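Local atomic coordinates of esterase E25 (Uncultured bacterium, PDB entry 4Q05), a protein that probably catalyses the hydrolysis of carboxylic ester bonds, as a dimeric alpha/beta hydrolase of the bacterial hormone-sensitive lipase family. Residues A[49-54]-A[340-345]; A[200-205]-A[228-233]; A[232-237]-A[300-305]; A[252-257]-A[332-337]; A[295-300]-A[325-330]. All coordinates share one frame; numbering follows the deposited sequence. Where two conformers were deposited one is given.

Contact 1 of 5, residues A[49-54]-A[340-345]; sequences GASDVL and TAPETQ
Ser51 and Glu343 meet through paired polar groups at the start of two helices, 52-59 and 342-358, and the serine is the N-cap of the first. The carboxylate of Glu343 faces the serine and holds it at two points. The N-H of Ser51 points almost straight at Glu343 OE2, with N 2.8 Å from that oxygen and an angle of 175° at the hydrogen, while Ser51 OG donates to Glu343 OE1 at 2.7 Å, which accepts with its syn lone pair. A bend in the glutamate chain at chi2 (84°) turns the carboxylate so that one oxygen serves each donor. Glutamate suits this place because it brings two acceptors to a backbone N-H and a hydroxyl, and its negative charge next to the N-terminal ends of both helices is probably stabilised by them.

Apolar groups flank this polar pair. Leu54 crosses the glutamate chain at about a right angle, with CD2 lying 3.6 Å from Glu343 OE2. Pro342, a good first-turn residue because its nitrogen has no hydrogen to bond, lays its ring alongside Ser51, CD coming within 3.5 Å of Ser51 CB. Val53 spreads its two methyls over the entry to the second helix: CG1 reaches Ala341 CB at 4.0 Å, and CG2 reaches Pro342 CD at 3.9 Å. Glu343 and Leu54 also pack on Ile330, so the contact joins both helix starts to the loop after strand 322-327. The serine hydroxyl has a second task, for Ser51 OG accepts the capping bond from Leu54 N at 3.0 Å.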
# COMPACT_ATOMS: atom_id res chain seq x y z
N GLY A 49 7.02 -11.41 9.18
CA GLY A 49 5.84 -10.59 9.37
C GLY A 49 4.62 -11.14 8.65
O GLY A 49 3.49 -10.80 8.97
N ALA A 50 4.86 -12.00 7.66
CA ALA A 50 3.79 -12.65 6.94
C ALA A 50 3.21 -13.81 7.77
O ALA A 50 3.77 -14.18 8.80
CB ALA A 50 4.30 -13.16 5.60
N SER A 51 2.08 -14.36 7.34
CA SER A 51 1.53 -15.55 7.96
C SER A 51 2.53 -16.70 7.86
O SER A 51 3.40 -16.70 7.00
CB SER A 51 0.24 -15.98 7.26
OG SER A 51 0.54 -16.43 5.94
N ASP A 52 2.39 -17.69 8.73
CA ASP A 52 3.20 -18.90 8.60
C ASP A 52 3.06 -19.52 7.22
O ASP A 52 4.04 -19.92 6.62
CB ASP A 52 2.85 -19.90 9.70
CG ASP A 52 3.22 -19.40 11.07
OD1 ASP A 52 4.01 -18.43 11.15
OD2 ASP A 52 2.74 -19.97 12.07
N VAL A 53 1.83 -19.59 6.72
CA VAL A 53 1.60 -20.17 5.40
C VAL A 53 2.42 -19.44 4.32
O VAL A 53 3.09 -20.07 3.51
CB VAL A 53 0.10 -20.13 5.02
CG1 VAL A 53 -0.13 -20.66 3.61
CG2 VAL A 53 -0.73 -20.93 6.03
N LEU A 54 2.36 -18.11 4.31
CA LEU A 54 3.06 -17.35 3.27
C LEU A 54 4.57 -17.40 3.51
O LEU A 54 5.37 -17.57 2.57
CB LEU A 54 2.57 -15.90 3.24
CG LEU A 54 3.25 -15.04 2.18
CD1 LEU A 54 3.05 -15.67 0.81
CD2 LEU A 54 2.72 -13.60 2.21
N THR A 340 -5.36 -21.27 1.80
CA THR A 340 -5.18 -21.35 3.25
C THR A 340 -4.38 -20.18 3.85
O THR A 340 -4.27 -20.07 5.06
CB THR A 340 -4.46 -22.63 3.68
OG1 THR A 340 -3.08 -22.56 3.27
CG2 THR A 340 -5.13 -23.89 3.07
N ALA A 341 -3.80 -19.33 3.01
CA ALA A 341 -3.03 -18.21 3.54
C ALA A 341 -3.95 -17.26 4.29
O ALA A 341 -4.99 -16.85 3.77
CB ALA A 341 -2.30 -17.48 2.43
N PRO A 342 -3.60 -16.92 5.54
CA PRO A 342 -4.43 -15.89 6.17
C PRO A 342 -4.56 -14.63 5.31
O PRO A 342 -5.61 -14.01 5.37
CB PRO A 342 -3.68 -15.60 7.48
CG PRO A 342 -3.12 -16.98 7.85
CD PRO A 342 -2.73 -17.61 6.51
N GLU A 343 -3.54 -14.27 4.54
CA GLU A 343 -3.60 -13.08 3.70
C GLU A 343 -4.74 -13.18 2.70
O GLU A 343 -5.50 -12.25 2.48
CB GLU A 343 -2.29 -12.89 2.92
CG GLU A 343 -1.11 -12.43 3.79
CD GLU A 343 -0.40 -13.57 4.50
OE1 GLU A 343 -0.84 -14.73 4.40
OE2 GLU A 343 0.63 -13.30 5.16
N THR A 344 -4.84 -14.34 2.08
CA THR A 344 -5.86 -14.63 1.09
C THR A 344 -7.24 -14.69 1.72
O THR A 344 -8.21 -14.13 1.19
CB THR A 344 -5.54 -15.97 0.40
OG1 THR A 344 -4.28 -15.83 -0.27
CG2 THR A 344 -6.61 -16.36 -0.59
N GLN A 345 -7.35 -15.35 2.87
CA GLN A 345 -8.64 -15.44 3.54
C GLN A 345 -9.11 -14.05 3.94
O GLN A 345 -10.29 -13.73 3.81
CB GLN A 345 -8.55 -16.33 4.78
CG GLN A 345 -8.24 -17.77 4.47
CD GLN A 345 -8.10 -18.59 5.73
OE1 GLN A 345 -7.91 -18.05 6.82
NE2 GLN A 345 -8.21 -19.91 5.60

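Contact 2 of 5, residues A[200-205]-A[228-233]; sequences IALGGS and GALFLG
Leu230 carries its CG opposite the carbonyl carbon (chi1 -57°), which swings CD2 over strand 200-205 to within 4.0 Å of Leu202 CB. Phe231, next along, has CG opposite its backbone nitrogen instead (chi1 173°), and its ring comes edge-on to the Gly203-Gly204 peptide, CD2 lying 3.6 Å from Gly204 N. Leu202 and Leu230 share the face of the central sheet that lies against helix 206-221, whereas Ala201 and Ala229 lie on the other face, their methyls 4.3 Å apart between CB atoms.

Strands 200-205 and 229-232 run parallel, 11° apart, as the two strands of a beta-alpha-beta crossover whose helix is 206-221. Their ladder alternates in the usual parallel way: Leu202 N gives to Ala229 O, Phe231 N to Leu202 O at 2.9 Å, Gly204 N to Phe231 O, and Gly233 N to Gly204 O at 2.8 Å. CA-H...O contacts fill in between, among them Gly203 CA to Phe231 O at 3.1 Å. Glycine fits at 203 because a beta carbon there would fall on Phe231 O, and its positive phi would also press that carbon against the preceding carbonyl oxygen.

At the end of the strand Ser205 CA comes 2.9 Å from Gly233 O, while the serine hydroxyl turns to Glu152. Gly204 opens a GxSxG sequence consistent with a nucleophile elbow, in which Ser206 would be the nucleophile. Gly203 lets Phe231 O sit against its CA, and backbone hydrogen bonds and CA-H...O contacts thus continue up to Ser205, the residue before the probable nucleophile.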
# COMPACT_ATOMS: atom_id res chain seq x y z
N ILE A 200 -23.55 -5.80 -10.52
CA ILE A 200 -22.39 -6.44 -11.11
C ILE A 200 -21.09 -5.86 -10.59
O ILE A 200 -20.90 -4.64 -10.59
CB ILE A 200 -22.43 -6.32 -12.64
CG1 ILE A 200 -23.62 -7.11 -13.20
CG2 ILE A 200 -21.11 -6.80 -13.27
CD1 ILE A 200 -23.77 -7.00 -14.70
N ALA A 201 -20.20 -6.75 -10.14
CA ALA A 201 -18.82 -6.37 -9.90
C ALA A 201 -17.98 -6.86 -11.08
O ALA A 201 -18.29 -7.87 -11.70
CB ALA A 201 -18.29 -6.95 -8.57
N LEU A 202 -16.93 -6.14 -11.39
CA LEU A 202 -16.11 -6.48 -12.53
C LEU A 202 -14.65 -6.38 -12.16
O LEU A 202 -14.20 -5.39 -11.59
CB LEU A 202 -16.39 -5.48 -13.67
CG LEU A 202 -15.43 -5.50 -14.86
CD1 LEU A 202 -15.58 -6.80 -15.64
CD2 LEU A 202 -15.64 -4.30 -15.77
N GLY A 203 -13.88 -7.39 -12.51
CA GLY A 203 -12.46 -7.20 -12.44
C GLY A 203 -11.65 -8.46 -12.38
O GLY A 203 -12.12 -9.54 -12.70
N GLY A 204 -10.40 -8.30 -11.98
CA GLY A 204 -9.46 -9.39 -11.98
C GLY A 204 -8.08 -8.82 -11.82
O GLY A 204 -7.89 -7.85 -11.10
N SER A 205 -7.11 -9.39 -12.52
CA SER A 205 -5.73 -9.11 -12.21
C SER A 205 -4.90 -8.90 -13.46
O SER A 205 -5.32 -9.27 -14.56
CB SER A 205 -5.17 -10.25 -11.37
OG SER A 205 -5.30 -11.47 -12.08
N GLY A 228 -21.31 -2.02 -10.27
CA GLY A 228 -21.43 -1.51 -8.92
C GLY A 228 -20.10 -1.45 -8.19
O GLY A 228 -19.95 -0.70 -7.22
N ALA A 229 -19.13 -2.23 -8.63
CA ALA A 229 -17.82 -2.28 -7.98
C ALA A 229 -16.77 -2.87 -8.91
O ALA A 229 -17.10 -3.66 -9.80
CB ALA A 229 -17.89 -3.10 -6.71
N LEU A 230 -15.51 -2.49 -8.72
CA LEU A 230 -14.43 -3.08 -9.50
C LEU A 230 -13.46 -3.75 -8.57
O LEU A 230 -13.28 -3.30 -7.44
CB LEU A 230 -13.66 -2.01 -10.27
CG LEU A 230 -14.43 -1.11 -11.22
CD1 LEU A 230 -13.44 -0.23 -11.96
CD2 LEU A 230 -15.26 -1.95 -12.19
N PHE A 231 -12.86 -4.83 -9.04
CA PHE A 231 -11.75 -5.48 -8.35
C PHE A 231 -10.51 -5.39 -9.24
O PHE A 231 -10.53 -5.85 -10.38
CB PHE A 231 -12.09 -6.95 -8.10
CG PHE A 231 -10.96 -7.74 -7.55
CD1 PHE A 231 -10.59 -7.59 -6.23
CD2 PHE A 231 -10.25 -8.62 -8.36
CE1 PHE A 231 -9.53 -8.32 -5.71
CE2 PHE A 231 -9.21 -9.35 -7.86
CZ PHE A 231 -8.84 -9.21 -6.52
N LEU A 232 -9.45 -4.76 -8.73
CA LEU A 232 -8.19 -4.68 -9.46
C LEU A 232 -7.06 -5.27 -8.63
O LEU A 232 -6.46 -4.59 -7.78
CB LEU A 232 -7.87 -3.23 -9.82
CG LEU A 232 -8.94 -2.48 -10.61
CD1 LEU A 232 -8.48 -1.05 -10.82
CD2 LEU A 232 -9.18 -3.16 -11.96
N GLY A 233 -6.76 -6.53 -8.85
CA GLY A 233 -5.67 -7.19 -8.20
C GLY A 233 -4.47 -7.05 -9.08
O GLY A 233 -4.59 -7.29 -10.24

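Contact 3 of 5, residues A[232-237]-A[300-305]; sequences LGTPGA and TRDLLL
Thr234 OG1 donates to Asp302 OD2 at 2.7 Å, meeting the syn lone pair of that oxygen, and this is the one hydrogen bond between 232-237 and 300-305. The threonine sits at a corner of its chain, and chi1 of -176° extends OG1 opposite the backbone nitrogen, toward the aspartate. Leu304 packs beside the bond: its CB is 3.4 Å from Thr234 OG1, and its CD1 rests 3.7 Å from Pro235 O and 4.1 Å from Gly236 CA. A leucine here shields the polar pair with hydrocarbon, while Gly236, the centre of an inverse gamma turn, meets the leucine methyl through its CA.

The next shell sets the carboxylate. Asp302 OD1 accepts from Leu304 N at 2.8 Å, closing an Asx turn, with the N-H arriving from well above the carboxylate plane (61° out of it). A type I turn from Asp302 to Leu305, closed by Leu305 N to Asp302 O at 3.0 Å, shapes the same loop. Asp302 OD2 has a further partner in Thr298 OG1, and Thr234 OG1 also bonds His332 ND1. Asp302 follows a late strand of the sheet, where alpha/beta hydrolases carry their catalytic acid, so this network probably belongs to the active site.

One residue before Asp302, Arg301 points away, forming a salt bridge with Asp244 and a cation-pi contact with Trp37, both of the second subunit. The contact lies at the C-terminal ends of neighbouring parallel strands 229-235 and 294-299, with helix 305-317 starting at Leu305, helix 206-221 against Pro235, and helix 244-248 against Leu303 and Leu304.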
# COMPACT_ATOMS: atom_id res chain seq x y z
N LEU A 232 -9.45 -4.76 -8.73
CA LEU A 232 -8.19 -4.68 -9.46
C LEU A 232 -7.06 -5.27 -8.63
O LEU A 232 -6.46 -4.59 -7.78
CB LEU A 232 -7.87 -3.23 -9.82
CG LEU A 232 -8.94 -2.48 -10.61
CD1 LEU A 232 -8.48 -1.05 -10.82
CD2 LEU A 232 -9.18 -3.16 -11.96
N GLY A 233 -6.76 -6.53 -8.85
CA GLY A 233 -5.67 -7.19 -8.20
C GLY A 233 -4.47 -7.05 -9.08
O GLY A 233 -4.59 -7.29 -10.24
N THR A 234 -3.36 -6.63 -8.49
CA THR A 234 -2.09 -6.41 -9.16
C THR A 234 -2.26 -5.99 -10.65
O THR A 234 -1.85 -6.66 -11.53
CB THR A 234 -1.14 -7.61 -8.96
OG1 THR A 234 0.12 -7.34 -9.53
CG2 THR A 234 -1.70 -8.86 -9.55
N PRO A 235 -3.00 -4.81 -10.82
CA PRO A 235 -3.37 -4.54 -12.21
C PRO A 235 -2.21 -4.16 -13.11
O PRO A 235 -1.28 -3.56 -12.66
CB PRO A 235 -4.33 -3.38 -12.08
CG PRO A 235 -3.87 -2.63 -10.93
CD PRO A 235 -3.61 -3.68 -9.97
N GLY A 236 -2.28 -4.54 -14.37
CA GLY A 236 -1.29 -4.15 -15.34
C GLY A 236 -1.69 -2.78 -15.83
O GLY A 236 -2.02 -2.61 -16.98
N ALA A 237 -1.70 -1.83 -14.92
CA ALA A 237 -2.25 -0.50 -15.19
C ALA A 237 -1.31 0.37 -16.02
O ALA A 237 -1.75 1.21 -16.81
CB ALA A 237 -2.63 0.19 -13.88
N THR A 300 4.29 -6.42 -0.95
CA THR A 300 5.60 -5.79 -0.91
C THR A 300 6.55 -6.31 -1.99
O THR A 300 7.47 -5.61 -2.37
CB THR A 300 6.25 -5.99 0.46
OG1 THR A 300 6.23 -7.38 0.78
CG2 THR A 300 5.49 -5.21 1.54
N ARG A 301 6.34 -7.53 -2.47
CA ARG A 301 7.26 -8.10 -3.45
C ARG A 301 6.71 -8.06 -4.88
O ARG A 301 7.31 -8.60 -5.81
CB ARG A 301 7.63 -9.54 -3.07
CG ARG A 301 8.23 -9.63 -1.67
CD ARG A 301 8.86 -10.99 -1.39
NE ARG A 301 9.41 -10.99 -0.04
CZ ARG A 301 10.32 -11.85 0.41
NH1 ARG A 301 10.78 -12.80 -0.40
NH2 ARG A 301 10.75 -11.77 1.66
N ASP A 302 5.57 -7.41 -5.06
CA ASP A 302 4.91 -7.39 -6.36
C ASP A 302 5.66 -6.47 -7.31
O ASP A 302 5.91 -5.30 -6.99
CB ASP A 302 3.50 -6.86 -6.17
CG ASP A 302 2.58 -7.14 -7.35
OD1 ASP A 302 3.06 -7.46 -8.47
OD2 ASP A 302 1.36 -7.03 -7.14
N LEU A 303 6.01 -6.99 -8.49
CA LEU A 303 6.61 -6.18 -9.54
C LEU A 303 5.64 -5.08 -9.96
O LEU A 303 6.07 -4.03 -10.46
CB LEU A 303 6.96 -7.03 -10.77
CG LEU A 303 8.00 -6.44 -11.72
CD1 LEU A 303 9.39 -6.57 -11.09
CD2 LEU A 303 7.97 -7.13 -13.10
N LEU A 304 4.34 -5.32 -9.77
CA LEU A 304 3.31 -4.34 -10.12
C LEU A 304 2.77 -3.58 -8.90
O LEU A 304 1.70 -2.95 -8.97
CB LEU A 304 2.14 -4.99 -10.87
CG LEU A 304 2.53 -5.74 -12.14
CD1 LEU A 304 1.28 -6.22 -12.88
CD2 LEU A 304 3.36 -4.84 -13.04
N LEU A 305 3.50 -3.63 -7.80
CA LEU A 305 3.14 -2.82 -6.64
C LEU A 305 2.91 -1.36 -7.04
O LEU A 305 1.90 -0.77 -6.68
CB LEU A 305 4.24 -2.92 -5.58
CG LEU A 305 4.16 -1.92 -4.42
CD1 LEU A 305 2.86 -2.09 -3.64
CD2 LEU A 305 5.38 -2.06 -3.50

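Contact 4 of 5, residues A[252-257]-A[332-337]; sequences IDRNLV and HGDYAV
Arg254 and Asp334 form a side-on salt bridge, their chains coming from opposite directions. NE of Arg254 gives to Asp334 OD2 at 3.0 Å and NH2 of Arg254 to Asp334 OD1 at 2.9 Å, the guanidinium and carboxylate planes being 51° apart. Asp334 OD2 is also bonded by Ala331 N. The arginine chain, extended from CG to NE, is long enough to reach from one loop to the other, and it packs on Trp37 of the second subunit.

Asp253 makes the next link: His332 N donates to Asp253 OD2 at 2.9 Å, and Leu303 N bonds the same oxygen. The other oxygen, OD1, receives two N-H groups, each at 2.8 Å, Asn255 N closing an Asx turn and Leu256 N an Asx motif, which fixes the carboxylate.

Leu256, in the same curl, sets CD1 over one face of the His332 ring in a CH-pi contact, 3.6 Å from the centroid and 16° off the normal. The histidine follows the last strand, where alpha/beta hydrolases place their catalytic histidine, and it touches residues of the probable nucleophile elbow. Holding its backbone N, a ring face and, through Thr234, ND1 should leave the imidazole little freedom to turn.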
# COMPACT_ATOMS: atom_id res chain seq x y z
N ILE A 252 12.78 -9.85 -7.26
CA ILE A 252 12.14 -10.07 -5.96
C ILE A 252 10.72 -10.60 -6.09
O ILE A 252 10.20 -11.25 -5.18
CB ILE A 252 12.19 -8.78 -5.09
CG1 ILE A 252 13.64 -8.51 -4.67
CG2 ILE A 252 11.28 -8.89 -3.87
CD1 ILE A 252 13.87 -7.16 -4.02
N ASP A 253 10.09 -10.35 -7.23
CA ASP A 253 8.78 -10.90 -7.50
C ASP A 253 9.00 -12.31 -8.07
O ASP A 253 9.49 -12.46 -9.17
CB ASP A 253 8.04 -10.01 -8.50
CG ASP A 253 6.63 -10.50 -8.79
OD1 ASP A 253 6.46 -11.68 -9.18
OD2 ASP A 253 5.70 -9.69 -8.62
N ARG A 254 8.64 -13.33 -7.31
CA ARG A 254 8.96 -14.71 -7.69
C ARG A 254 8.18 -15.17 -8.91
O ARG A 254 8.50 -16.20 -9.51
CB ARG A 254 8.70 -15.67 -6.53
CG ARG A 254 7.22 -15.86 -6.24
CD ARG A 254 6.97 -16.41 -4.85
NE ARG A 254 5.55 -16.70 -4.73
CZ ARG A 254 5.03 -17.92 -4.60
NH1 ARG A 254 5.83 -18.97 -4.50
NH2 ARG A 254 3.71 -18.07 -4.54
N ASN A 255 7.15 -14.42 -9.29
CA ASN A 255 6.29 -14.81 -10.39
C ASN A 255 6.61 -14.12 -11.70
O ASN A 255 6.87 -14.79 -12.70
CB ASN A 255 4.82 -14.66 -10.01
CG ASN A 255 4.48 -15.40 -8.73
OD1 ASN A 255 3.86 -14.85 -7.81
ND2 ASN A 255 4.92 -16.65 -8.64
N LEU A 256 6.59 -12.79 -11.71
CA LEU A 256 6.97 -12.04 -12.90
C LEU A 256 8.49 -11.94 -13.03
O LEU A 256 9.03 -11.89 -14.14
CB LEU A 256 6.35 -10.64 -12.87
CG LEU A 256 4.82 -10.58 -12.98
CD1 LEU A 256 4.33 -9.14 -12.93
CD2 LEU A 256 4.37 -11.28 -14.26
N VAL A 257 9.17 -11.92 -11.88
CA VAL A 257 10.63 -11.80 -11.78
C VAL A 257 11.20 -10.48 -12.32
O VAL A 257 11.89 -9.77 -11.60
CB VAL A 257 11.38 -12.97 -12.46
CG1 VAL A 257 12.85 -12.87 -12.16
CG2 VAL A 257 10.86 -14.32 -11.97
N HIS A 332 3.34 -10.60 -7.25
CA HIS A 332 2.28 -10.54 -8.26
C HIS A 332 1.37 -11.76 -8.22
O HIS A 332 1.80 -12.85 -8.55
CB HIS A 332 2.92 -10.46 -9.64
CG HIS A 332 1.94 -10.44 -10.77
ND1 HIS A 332 1.19 -9.33 -11.08
CD2 HIS A 332 1.62 -11.39 -11.68
CE1 HIS A 332 0.45 -9.59 -12.14
NE2 HIS A 332 0.69 -10.83 -12.53
N GLY A 333 0.11 -11.56 -7.84
CA GLY A 333 -0.87 -12.64 -7.83
C GLY A 333 -0.84 -13.59 -6.65
O GLY A 333 -1.66 -14.49 -6.58
N ASP A 334 0.09 -13.38 -5.70
CA ASP A 334 0.26 -14.32 -4.60
C ASP A 334 -0.91 -14.33 -3.63
O ASP A 334 -0.96 -15.18 -2.74
CB ASP A 334 1.55 -14.03 -3.81
CG ASP A 334 2.77 -14.65 -4.44
OD1 ASP A 334 2.60 -15.53 -5.32
OD2 ASP A 334 3.90 -14.25 -4.05
N TYR A 335 -1.82 -13.37 -3.78
CA TYR A 335 -2.97 -13.26 -2.87
C TYR A 335 -4.03 -14.29 -3.24
O TYR A 335 -5.01 -14.45 -2.53
CB TYR A 335 -3.57 -11.86 -2.95
CG TYR A 335 -3.94 -11.46 -4.36
CD1 TYR A 335 -5.12 -11.91 -4.94
CD2 TYR A 335 -3.09 -10.66 -5.11
CE1 TYR A 335 -5.45 -11.57 -6.24
CE2 TYR A 335 -3.42 -10.30 -6.41
CZ TYR A 335 -4.59 -10.76 -6.97
OH TYR A 335 -4.92 -10.41 -8.26
N ALA A 336 -3.83 -14.97 -4.37
CA ALA A 336 -4.83 -15.91 -4.87
C ALA A 336 -4.18 -17.20 -5.33
O ALA A 336 -4.58 -17.78 -6.33
CB ALA A 336 -5.61 -15.29 -6.00
N VAL A 337 -3.17 -17.65 -4.60
CA VAL A 337 -2.41 -18.83 -4.98
C VAL A 337 -2.58 -19.95 -3.95
O VAL A 337 -2.56 -21.13 -4.29
CB VAL A 337 -0.91 -18.49 -5.16
CG1 VAL A 337 -0.05 -19.72 -4.96
CG2 VAL A 337 -0.68 -17.87 -6.54

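Contact 5 of 5, residues A[295-300]-A[325-330]; sequences FLITGT and FVYEGI. With NA (sodium ion), chain D.
Phe325 N and Leu296 O begin the backbone ladder between parallel strands 295-299 and 325-327, at 2.9 Å. Thr298 then bonds both ways, its N to Phe325 O and its O from Tyr327 N, each at 3.0 Å. Tyr327 O is gripped from opposite faces of its carbonyl plane by Thr300 N and by Ile330 N, the latter closing a type II turn. Gly329 suits that turn through its positive phi, and Gly299 has no beta carbon to strike Tyr327 O or Ile330 O.

One side-chain hydrogen bond crosses: Gly329 N to Thr300 OG1 at 2.7 Å. With chi1 of 52°, this hydroxyl stands between its own N and carbonyl carbon, near the turn, and it also meets Asp244 of the second subunit.

Aromatic packing lies on one face. The Phe295 and Phe325 rings are nearly parallel, at 20°, but slid apart with centroids 4.8 Å distant, Phe325 CD1 lying over the Phe295 ring. Ile297 CD1 touches Tyr327 CE2 at 3.6 Å, and helix 342-358 covers both residues. On the other face the Thr298 and Val326 side chains lie side by side, CG2 to CG2 3.8 Å.

A sodium ion lies 2.9 Å from Val326 O and is also bound by His312 of the second subunit. Since strand 322-327 is outermost in its chain, its backbone oxygen can serve the ion; together with bonds from Glu328 to the partner, this ties the sheet edge into the dimer interface.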
# COMPACT_ATOMS: atom_id res chain seq x y z
N PHE A 295 -11.57 -1.91 -5.47
CA PHE A 295 -10.85 -2.66 -4.45
C PHE A 295 -9.55 -3.09 -5.11
O PHE A 295 -9.57 -3.71 -6.19
CB PHE A 295 -11.71 -3.88 -4.07
CG PHE A 295 -11.13 -4.76 -2.97
CD1 PHE A 295 -10.05 -5.60 -3.23
CD2 PHE A 295 -11.72 -4.79 -1.72
CE1 PHE A 295 -9.56 -6.43 -2.23
CE2 PHE A 295 -11.24 -5.63 -0.73
CZ PHE A 295 -10.15 -6.44 -0.98
N LEU A 296 -8.42 -2.75 -4.50
CA LEU A 296 -7.12 -3.08 -5.10
C LEU A 296 -6.25 -3.85 -4.12
O LEU A 296 -6.27 -3.60 -2.93
CB LEU A 296 -6.36 -1.82 -5.53
CG LEU A 296 -7.08 -0.87 -6.49
CD1 LEU A 296 -7.73 0.26 -5.68
CD2 LEU A 296 -6.08 -0.30 -7.51
N ILE A 297 -5.47 -4.78 -4.64
CA ILE A 297 -4.62 -5.60 -3.79
C ILE A 297 -3.29 -5.86 -4.46
O ILE A 297 -3.20 -6.03 -5.69
CB ILE A 297 -5.34 -6.93 -3.40
CG1 ILE A 297 -4.41 -7.81 -2.56
CG2 ILE A 297 -5.76 -7.69 -4.63
CD1 ILE A 297 -5.10 -9.04 -2.06
N THR A 298 -2.23 -5.85 -3.66
CA THR A 298 -0.89 -6.10 -4.14
C THR A 298 -0.06 -6.49 -2.91
O THR A 298 -0.62 -6.85 -1.88
CB THR A 298 -0.33 -4.85 -4.87
OG1 THR A 298 1.01 -5.09 -5.33
CG2 THR A 298 -0.34 -3.63 -3.95
N GLY A 299 1.27 -6.45 -3.00
CA GLY A 299 2.08 -6.82 -1.86
C GLY A 299 3.48 -6.26 -2.00
O GLY A 299 3.82 -5.72 -3.04
N THR A 300 4.29 -6.42 -0.95
CA THR A 300 5.60 -5.79 -0.91
C THR A 300 6.55 -6.31 -1.99
O THR A 300 7.47 -5.61 -2.37
CB THR A 300 6.25 -5.99 0.46
OG1 THR A 300 6.23 -7.38 0.78
CG2 THR A 300 5.49 -5.21 1.54
N PHE A 325 -5.19 -2.70 -0.34
CA PHE A 325 -4.61 -3.70 0.56
C PHE A 325 -3.26 -4.13 0.01
O PHE A 325 -3.15 -4.54 -1.14
CB PHE A 325 -5.55 -4.91 0.69
CG PHE A 325 -6.87 -4.54 1.29
CD1 PHE A 325 -7.87 -3.99 0.50
CD2 PHE A 325 -7.11 -4.72 2.63
CE1 PHE A 325 -9.09 -3.63 1.05
CE2 PHE A 325 -8.33 -4.36 3.19
CZ PHE A 325 -9.32 -3.82 2.39
N VAL A 326 -2.23 -4.00 0.84
CA VAL A 326 -0.87 -4.39 0.47
C VAL A 326 -0.40 -5.40 1.51
O VAL A 326 -0.33 -5.10 2.70
CB VAL A 326 0.09 -3.19 0.48
CG1 VAL A 326 1.52 -3.62 0.12
CG2 VAL A 326 -0.41 -2.09 -0.48
N TYR A 327 -0.07 -6.60 1.06
CA TYR A 327 0.33 -7.66 1.98
C TYR A 327 1.83 -7.85 2.01
O TYR A 327 2.45 -8.05 0.99
CB TYR A 327 -0.37 -8.97 1.61
CG TYR A 327 -1.84 -8.90 1.95
CD1 TYR A 327 -2.30 -9.22 3.22
CD2 TYR A 327 -2.76 -8.48 1.00
CE1 TYR A 327 -3.64 -9.13 3.55
CE2 TYR A 327 -4.10 -8.39 1.31
CZ TYR A 327 -4.53 -8.71 2.59
OH TYR A 327 -5.87 -8.62 2.88
N GLU A 328 2.38 -7.80 3.21
CA GLU A 328 3.78 -8.15 3.44
C GLU A 328 4.08 -9.51 2.81
O GLU A 328 3.37 -10.48 3.05
CB GLU A 328 4.01 -8.23 4.95
CG GLU A 328 5.37 -8.73 5.38
CD GLU A 328 6.44 -7.69 5.16
OE1 GLU A 328 6.15 -6.68 4.48
OE2 GLU A 328 7.56 -7.89 5.66
N GLY A 329 5.15 -9.57 2.01
CA GLY A 329 5.64 -10.81 1.42
C GLY A 329 5.02 -11.18 0.08
O GLY A 329 5.56 -11.99 -0.67
N ILE A 330 3.89 -10.55 -0.25
CA ILE A 330 3.15 -10.97 -1.43
C ILE A 330 3.67 -10.38 -2.74
O ILE A 330 3.86 -9.16 -2.86
CB ILE A 330 1.64 -10.71 -1.25
CG1 ILE A 330 1.03 -11.89 -0.49
CG2 ILE A 330 0.95 -10.47 -2.60
CD1 ILE A 330 -0.50 -11.96 -0.57
NA NA D . -2.09 -2.97 3.59

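How the contacts relate
Contacts 2, 3 and 5 follow one sheet from strand to strand: strand 229-235 joins contact 2 to contact 3, and Phe295 O bonds Leu232 N at 2.7 Å to bring in contact 5. The probable active site gathers where contacts 3 and 4 meet, their centres 9 Å apart; there Leu303 N bonds Asp253 OD2 at 2.7 Å, and the probable elbow starting in contact 2 lies close by. Tyr335 of contact 4 packs on Ile297 of contact 5 and Ser205 of contact 2. Contact 1 is more peripheral, its centre 19 Å from that of the chain, but Thr344 OG1 reaches Tyr335 O at 2.7 Å. The dimer interface comes near the probable site through Arg301, next to Asp302.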